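Local coordinates for functional macrophage inflammatory protein 1-alpha homolog (Human herpesvirus 8, PDB 1ZXT) that acts as a viral CC-type chemokine, binding CC chemokine receptors and probably signalling through those of the host, at residues A[38-43]-A[61-66]. Numbering follows the deposited sequence.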
loop_
_atom_site.group_PDB
_atom_site.type_symbol
_atom_site.label_atom_id
_atom_site.label_comp_id
_atom_site.label_asym_id
_atom_site.label_seq_id
_atom_site.Cartn_x
_atom_site.Cartn_y
_atom_site.Cartn_z
ATOM N N PRO A 38 4.227 -5.198 -8.245
ATOM C CA PRO A 38 4.553 -4.519 -6.991
ATOM C C PRO A 38 3.472 -3.527 -6.545
ATOM O O PRO A 38 2.919 -2.792 -7.366
ATOM C CB PRO A 38 5.839 -3.781 -7.375
ATOM C CG PRO A 38 6.433 -4.673 -8.374
ATOM C CD PRO A 38 5.257 -4.946 -9.246
ATOM N N GLY A 39 3.148 -3.600 -5.279
ATOM C CA GLY A 39 2.106 -2.793 -4.676
ATOM C C GLY A 39 2.545 -2.158 -3.415
ATOM O O GLY A 39 3.521 -2.558 -2.794
ATOM N N VAL A 40 1.749 -1.217 -2.991
ATOM C CA VAL A 40 1.831 -0.625 -1.620
ATOM C C VAL A 40 0.452 -0.604 -1.052
ATOM O O VAL A 40 -0.524 -0.431 -1.803
ATOM C CB VAL A 40 2.528 0.763 -1.548
ATOM C CG1 VAL A 40 3.959 0.703 -2.058
ATOM C CG2 VAL A 40 1.756 1.860 -2.233
ATOM N N ILE A 41 0.365 -0.752 0.259
ATOM C CA ILE A 41 -0.861 -0.458 0.998
ATOM C C ILE A 41 -0.803 0.912 1.588
ATOM O O ILE A 41 0.089 1.216 2.320
ATOM C CB ILE A 41 -1.115 -1.513 2.078
ATOM C CG1 ILE A 41 -1.115 -2.910 1.467
ATOM C CG2 ILE A 41 -2.388 -1.263 2.947
ATOM C CD1 ILE A 41 -2.067 -3.085 0.304
ATOM N N LEU A 42 -1.805 1.733 1.279
ATOM C CA LEU A 42 -2.072 2.945 2.037
ATOM C C LEU A 42 -3.082 2.613 3.095
ATOM O O LEU A 42 -4.223 2.353 2.808
ATOM C CB LEU A 42 -2.602 4.063 1.166
ATOM C CG LEU A 42 -1.718 4.361 -0.045
ATOM C CD1 LEU A 42 -2.427 5.342 -0.948
ATOM C CD2 LEU A 42 -0.306 4.817 0.290
ATOM N N LEU A 43 -2.644 2.627 4.338
ATOM C CA LEU A 43 -3.499 2.168 5.439
ATOM C C LEU A 43 -4.201 3.337 6.064
ATOM O O LEU A 43 -3.627 4.388 6.446
ATOM C CB LEU A 43 -2.670 1.408 6.494
ATOM C CG LEU A 43 -3.486 0.852 7.681
ATOM C CD1 LEU A 43 -4.199 -0.368 7.219
ATOM C CD2 LEU A 43 -2.592 0.633 8.910
ATOM N N GLN A 61 4.154 10.176 -4.024
ATOM C CA GLN A 61 4.129 11.442 -3.299
ATOM C C GLN A 61 3.403 11.283 -2.002
ATOM O O GLN A 61 3.809 11.858 -1.008
ATOM C CB GLN A 61 3.478 12.525 -4.130
ATOM C CG GLN A 61 4.284 12.887 -5.339
ATOM C CD GLN A 61 3.580 13.994 -6.142
ATOM O OE1 GLN A 61 3.499 15.158 -5.688
ATOM N NE2 GLN A 61 3.046 13.625 -7.328
ATOM N N LEU A 62 2.323 10.500 -1.989
ATOM C CA LEU A 62 1.640 10.184 -0.720
ATOM C C LEU A 62 2.531 9.375 0.190
ATOM O O LEU A 62 2.567 9.597 1.396
ATOM C CB LEU A 62 0.350 9.436 -0.951
ATOM C CG LEU A 62 -0.824 10.203 -1.539
ATOM C CD1 LEU A 62 -1.905 9.226 -1.840
ATOM C CD2 LEU A 62 -1.312 11.350 -0.619
ATOM N N MET A 63 3.253 8.427 -0.406
ATOM C CA MET A 63 4.158 7.561 0.324
ATOM C C MET A 63 5.155 8.430 1.105
ATOM O O MET A 63 5.317 8.300 2.316
ATOM C CB MET A 63 4.880 6.640 -0.626
ATOM C CG MET A 63 4.071 5.439 -1.053
ATOM S SD MET A 63 4.668 4.562 -2.494
ATOM C CE MET A 63 6.247 4.021 -1.829
ATOM N N GLN A 64 5.786 9.361 0.396
ATOM C CA GLN A 64 6.689 10.334 1.000
ATOM C C GLN A 64 6.115 11.071 2.201
ATOM O O GLN A 64 6.837 11.369 3.150
ATOM C CB GLN A 64 7.094 11.363 -0.063
ATOM C CG GLN A 64 8.148 10.834 -1.043
ATOM C CD GLN A 64 8.536 11.829 -2.126
ATOM O OE1 GLN A 64 8.405 13.042 -1.948
ATOM N NE2 GLN A 64 9.005 11.303 -3.265
ATOM N N ARG A 65 4.835 11.426 2.141
ATOM C CA ARG A 65 4.209 12.154 3.236
ATOM C C ARG A 65 3.821 11.236 4.407
ATOM O O ARG A 65 3.350 11.762 5.416
ATOM C CB ARG A 65 2.911 12.893 2.812
ATOM C CG ARG A 65 2.897 13.722 1.521
ATOM C CD ARG A 65 4.206 14.302 1.121
ATOM N NE ARG A 65 4.023 15.391 0.170
ATOM C CZ ARG A 65 5.018 16.126 -0.324
ATOM N NH1 ARG A 65 6.287 15.892 0.033
ATOM N NH2 ARG A 65 4.748 17.109 -1.178
ATOM N N LEU A 66 3.982 9.907 4.293
ATOM C CA LEU A 66 3.443 9.001 5.318
ATOM C C LEU A 66 4.564 8.188 5.905
ATOM O O LEU A 66 5.498 7.933 5.217
ATOM C CB LEU A 66 2.443 8.027 4.720
ATOM C CG LEU A 66 1.129 8.650 4.221
ATOM C CD1 LEU A 66 0.432 7.611 3.434
ATOM C CD2 LEU A 66 0.302 9.123 5.406
#
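V40 and L42, two residues apart on the central strand, meet L62 and M63 of helix 57-64 and L66 just beyond, through apolar contacts alone; no hydrogen bond crosses between 38-43 and 61-66. The sulfur of M63 sits over the two methyls of V40, with SD 3.9 Å from CG1 and 4.0 Å from CG2. Beyond the sulfur, M63 CE lies beside V40 CG1, where the bend at the last torsion (chi3 63°) puts it, after an extended chi2. The bond from CA to CB of M63 does not itself aim at the strand, so the long thioether bridges the gap.

L42 splits its two methyls between different partners. CD1 touches CD1 of L62 at 4.0 Å, the two side chains lying roughly perpendicular, while CD2 reaches CD1 of L66 at a looser 4.3 Å. The CA-CB bond of L42 already points at the helix, and with CG anti to the carbonyl carbon (chi1 -53°) the two methyls are placed against L62 and L66. L66 has a more extended backbone, and its N-H is bonded to M63 O at 2.9 Å, tying the leucine back to the turn before it. Where the backbones come nearest, L42 CA and M63 CA are 7.9 Å apart, a separation that leaves contact to the side chains.

This is the chemokine fold: a C-terminal helix laid across one face of a three-stranded antiparallel Greek key sheet. Strand 40-44 is central, with V40 and L42 hydrogen-bonded through their backbones to A52 and I50 of strand 49-52, while I41 pairs with Y29 on the other flank. W28 of strand 25-30 touches both V40 and M63, and V22 packs on L62, carrying the apolar layer between sheet and helix 57-64 outward from the middle strand.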